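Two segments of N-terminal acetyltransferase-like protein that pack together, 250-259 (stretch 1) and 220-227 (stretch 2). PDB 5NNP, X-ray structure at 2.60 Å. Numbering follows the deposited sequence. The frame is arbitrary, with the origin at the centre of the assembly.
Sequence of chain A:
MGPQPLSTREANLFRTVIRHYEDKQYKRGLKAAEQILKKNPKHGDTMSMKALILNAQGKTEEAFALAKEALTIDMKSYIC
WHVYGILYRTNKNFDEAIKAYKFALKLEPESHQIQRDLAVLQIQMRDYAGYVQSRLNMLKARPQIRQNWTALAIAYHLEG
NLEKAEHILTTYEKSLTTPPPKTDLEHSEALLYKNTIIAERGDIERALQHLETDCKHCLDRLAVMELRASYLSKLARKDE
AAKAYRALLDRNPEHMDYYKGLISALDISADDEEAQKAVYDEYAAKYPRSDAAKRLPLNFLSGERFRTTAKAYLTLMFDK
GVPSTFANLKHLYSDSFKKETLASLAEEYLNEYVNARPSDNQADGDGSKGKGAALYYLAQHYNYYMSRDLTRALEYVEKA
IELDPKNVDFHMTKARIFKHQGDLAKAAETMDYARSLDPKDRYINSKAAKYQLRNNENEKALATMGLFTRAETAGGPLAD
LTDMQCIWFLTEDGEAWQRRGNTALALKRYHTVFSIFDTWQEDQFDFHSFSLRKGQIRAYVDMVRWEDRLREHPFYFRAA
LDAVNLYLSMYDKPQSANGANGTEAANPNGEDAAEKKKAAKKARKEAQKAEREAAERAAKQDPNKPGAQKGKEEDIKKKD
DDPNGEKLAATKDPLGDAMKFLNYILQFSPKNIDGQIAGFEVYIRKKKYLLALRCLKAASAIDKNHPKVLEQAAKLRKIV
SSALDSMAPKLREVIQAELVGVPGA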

# COMPACT_ATOMS: atom_id res chain seq x y z
N ASP A 250 0.57 -25.81 11.90
CA ASP A 250 1.25 -26.82 11.11
C ASP A 250 1.50 -26.32 9.68
O ASP A 250 2.46 -26.72 9.04
CB ASP A 250 0.45 -28.12 11.10
CG ASP A 250 0.56 -28.88 12.41
OD1 ASP A 250 1.69 -29.04 12.90
OD2 ASP A 250 -0.48 -29.33 12.94
N ARG A 251 0.62 -25.44 9.19
CA ARG A 251 0.74 -24.87 7.85
C ARG A 251 1.79 -23.75 7.82
O ARG A 251 2.49 -23.55 6.83
CB ARG A 251 -0.62 -24.34 7.38
CG ARG A 251 -0.67 -23.77 5.94
CD ARG A 251 -2.00 -23.02 5.70
NE ARG A 251 -2.18 -22.57 4.32
CZ ARG A 251 -2.46 -23.38 3.30
NH1 ARG A 251 -2.57 -24.69 3.49
NH2 ARG A 251 -2.62 -22.90 2.07
N ASN A 252 1.89 -23.00 8.90
CA ASN A 252 2.75 -21.83 8.92
C ASN A 252 3.13 -21.52 10.35
O ASN A 252 2.50 -20.68 11.00
CB ASN A 252 2.05 -20.64 8.24
CG ASN A 252 2.85 -19.34 8.32
OD1 ASN A 252 3.99 -19.32 8.78
ND2 ASN A 252 2.24 -18.24 7.86
N PRO A 253 4.15 -22.22 10.85
CA PRO A 253 4.63 -22.14 12.23
C PRO A 253 5.15 -20.76 12.59
O PRO A 253 5.51 -20.52 13.74
CB PRO A 253 5.75 -23.18 12.27
CG PRO A 253 5.37 -24.15 11.22
CD PRO A 253 4.80 -23.32 10.12
N GLU A 254 5.15 -19.85 11.62
CA GLU A 254 5.80 -18.55 11.76
C GLU A 254 4.82 -17.39 11.99
O GLU A 254 5.21 -16.23 11.95
CB GLU A 254 6.63 -18.28 10.51
CG GLU A 254 8.05 -17.88 10.79
CD GLU A 254 8.75 -18.87 11.70
OE1 GLU A 254 8.50 -20.09 11.57
OE2 GLU A 254 9.55 -18.41 12.56
N HIS A 255 3.55 -17.71 12.22
CA HIS A 255 2.52 -16.68 12.28
C HIS A 255 1.97 -16.45 13.71
O HIS A 255 1.11 -17.21 14.17
CB HIS A 255 1.39 -17.06 11.32
CG HIS A 255 0.37 -15.99 11.12
ND1 HIS A 255 -0.94 -16.13 11.52
CD2 HIS A 255 0.46 -14.76 10.56
CE1 HIS A 255 -1.62 -15.03 11.22
NE2 HIS A 255 -0.79 -14.19 10.64
N MET A 256 2.47 -15.41 14.39
CA MET A 256 2.12 -15.05 15.78
C MET A 256 0.69 -15.32 16.23
O MET A 256 0.48 -15.88 17.31
CB MET A 256 2.38 -13.57 16.02
CG MET A 256 2.13 -13.07 17.43
SD MET A 256 2.57 -11.32 17.67
CE MET A 256 4.35 -11.44 17.82
N ASP A 257 -0.29 -14.91 15.44
CA ASP A 257 -1.68 -15.01 15.88
C ASP A 257 -2.19 -16.44 16.03
O ASP A 257 -3.11 -16.68 16.81
CB ASP A 257 -2.59 -14.23 14.94
CG ASP A 257 -2.41 -12.74 15.06
OD1 ASP A 257 -1.83 -12.30 16.07
OD2 ASP A 257 -2.85 -12.01 14.15
N TYR A 258 -1.61 -17.39 15.30
CA TYR A 258 -2.03 -18.78 15.44
C TYR A 258 -1.67 -19.29 16.83
O TYR A 258 -2.44 -20.04 17.43
CB TYR A 258 -1.41 -19.68 14.36
CG TYR A 258 -1.76 -19.32 12.93
CD1 TYR A 258 -2.92 -18.59 12.64
CD2 TYR A 258 -0.94 -19.70 11.88
CE1 TYR A 258 -3.24 -18.26 11.33
CE2 TYR A 258 -1.25 -19.36 10.57
CZ TYR A 258 -2.41 -18.64 10.30
OH TYR A 258 -2.72 -18.30 9.00
N TYR A 259 -0.51 -18.88 17.35
CA TYR A 259 -0.16 -19.27 18.72
C TYR A 259 -1.12 -18.62 19.73
O TYR A 259 -1.61 -19.29 20.65
CB TYR A 259 1.29 -18.91 19.06
CG TYR A 259 2.34 -19.68 18.28
CD1 TYR A 259 2.75 -20.94 18.69
CD2 TYR A 259 2.92 -19.14 17.14
CE1 TYR A 259 3.71 -21.65 17.98
CE2 TYR A 259 3.87 -19.84 16.42
CZ TYR A 259 4.27 -21.10 16.85
OH TYR A 259 5.22 -21.78 16.13
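Stretch 2, residues 220-227: DRLAVMEL

Stretch 2 is the first part of a helix, running from Arg-221 through Leu-227 and continuing beyond it, and it lies beside the bend in stretch 1 where one helix gives way to the next. Asp-220 occupies the N-cap position: its OD1 accepts a weak capping bond from Ala-223 N at 3.4 Å. The helical pattern is then regular, with Met-225 N to Arg-221 O at 3.0 Å and Glu-226 N to Leu-222 O at 2.8 Å. Stretch 1 enters as the tail of a helix, leaves helical geometry at Asn-252, passes through a type I turn from Asn-252 to His-255, and is helical again by Asp-257. Within the turn, Asn-252 OD1 accepts from Glu-254 N at 3.1 Å.

The two stretches advance in the same sense along the contact: Arg-251 CA lies 8.6 Å from Leu-222 CA, and Tyr-258 CA lies 9.3 Å from Glu-226 CA. Four residue steps along stretch 2 thus match seven along stretch 1; in the intervening turn, Pro-253 and Glu-254 are out of reach of stretch 2. The contact is modest, burying 266 Å² over both sides, and rests on Arg-251, Tyr-258 and Leu-222.

Arg-251 gives the largest share, 91 Å². Its CA-to-CB bond points toward stretch 2, and chi1 to chi3 are all t, so the extended chain reaches the start of the partner helix. There one face of the guanidinium is covered by backbone, with Arg-251 NH2 3.7 Å from Leu-222 N; Arg-251 NH2 also comes within 3.9 Å of Arg-221 CB. Farther back along the side chain, Arg-251 NE is 3.7 Å from Leu-222 CD1 and Arg-251 CD is 4.1 Å from Met-225 SD. These are packing contacts; the hydrogen bonds of NH1 and NH2 are made elsewhere in the structure.

Leu-222, with chi1 t and chi2 p, links the two ends of the contact: its CD1 also lies 3.5 Å from Tyr-258 OH. Tyr-258 covers 46 Å² although its CA-to-CB bond points sideways, since the ring carries its hydroxyl closer to stretch 2. That hydroxyl donates a very short hydrogen bond, Tyr-258 OH to Glu-226 OE2 at 2.5 Å, the only hydrogen bond between the stretches. The carboxylate oxygen lies at the edge of the ring, near its plane, as suits a phenol donor. Glu-226 also starts sideways and brings its end nearer, with His-255 CE1 4.3 Å from Glu-226 OE2.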

# COMPACT_ATOMS: atom_id res chain seq x y z
N ASP A 220 -8.98 -22.05 -2.19
CA ASP A 220 -8.23 -21.17 -1.31
C ASP A 220 -8.18 -21.78 0.09
O ASP A 220 -9.00 -21.46 0.94
CB ASP A 220 -8.88 -19.78 -1.30
CG ASP A 220 -8.03 -18.74 -0.58
OD1 ASP A 220 -7.07 -19.13 0.12
OD2 ASP A 220 -8.32 -17.53 -0.71
N ARG A 221 -7.21 -22.66 0.31
CA ARG A 221 -7.18 -23.48 1.52
C ARG A 221 -6.96 -22.67 2.81
O ARG A 221 -7.60 -22.92 3.83
CB ARG A 221 -6.10 -24.56 1.40
CG ARG A 221 -6.43 -25.69 0.41
CD ARG A 221 -7.80 -26.32 0.63
NE ARG A 221 -8.01 -26.83 1.99
CZ ARG A 221 -9.22 -27.01 2.53
NH1 ARG A 221 -10.32 -26.72 1.84
NH2 ARG A 221 -9.33 -27.47 3.78
N LEU A 222 -6.05 -21.70 2.75
CA LEU A 222 -5.78 -20.84 3.90
C LEU A 222 -7.01 -20.05 4.36
O LEU A 222 -7.24 -19.84 5.56
CB LEU A 222 -4.63 -19.88 3.58
CG LEU A 222 -4.30 -18.86 4.67
CD1 LEU A 222 -3.68 -19.54 5.87
CD2 LEU A 222 -3.39 -17.75 4.14
N ALA A 223 -7.80 -19.59 3.39
CA ALA A 223 -8.99 -18.83 3.71
C ALA A 223 -9.99 -19.68 4.48
O ALA A 223 -10.53 -19.24 5.50
CB ALA A 223 -9.61 -18.29 2.45
N VAL A 224 -10.23 -20.90 4.00
CA VAL A 224 -11.15 -21.80 4.67
C VAL A 224 -10.64 -22.07 6.08
O VAL A 224 -11.40 -22.08 7.05
CB VAL A 224 -11.33 -23.14 3.91
CG1 VAL A 224 -12.05 -24.17 4.77
CG2 VAL A 224 -12.09 -22.93 2.62
N MET A 225 -9.34 -22.25 6.21
CA MET A 225 -8.78 -22.61 7.50
C MET A 225 -8.82 -21.45 8.49
O MET A 225 -9.06 -21.66 9.68
CB MET A 225 -7.34 -23.10 7.34
CG MET A 225 -7.26 -24.45 6.67
SD MET A 225 -5.56 -25.00 6.49
CE MET A 225 -5.85 -26.43 5.42
N GLU A 226 -8.59 -20.23 8.00
CA GLU A 226 -8.60 -19.07 8.87
C GLU A 226 -10.02 -18.66 9.27
O GLU A 226 -10.27 -18.32 10.43
CB GLU A 226 -7.86 -17.91 8.22
CG GLU A 226 -6.34 -18.04 8.34
CD GLU A 226 -5.60 -16.77 7.98
OE1 GLU A 226 -6.20 -15.92 7.27
OE2 GLU A 226 -4.43 -16.62 8.39
N LEU A 227 -10.95 -18.72 8.31
CA LEU A 227 -12.36 -18.46 8.60
C LEU A 227 -12.90 -19.47 9.63
O LEU A 227 -13.59 -19.09 10.58
CB LEU A 227 -13.20 -18.50 7.32
CG LEU A 227 -12.95 -17.37 6.32
CD1 LEU A 227 -13.71 -17.63 5.04
CD2 LEU A 227 -13.38 -16.04 6.90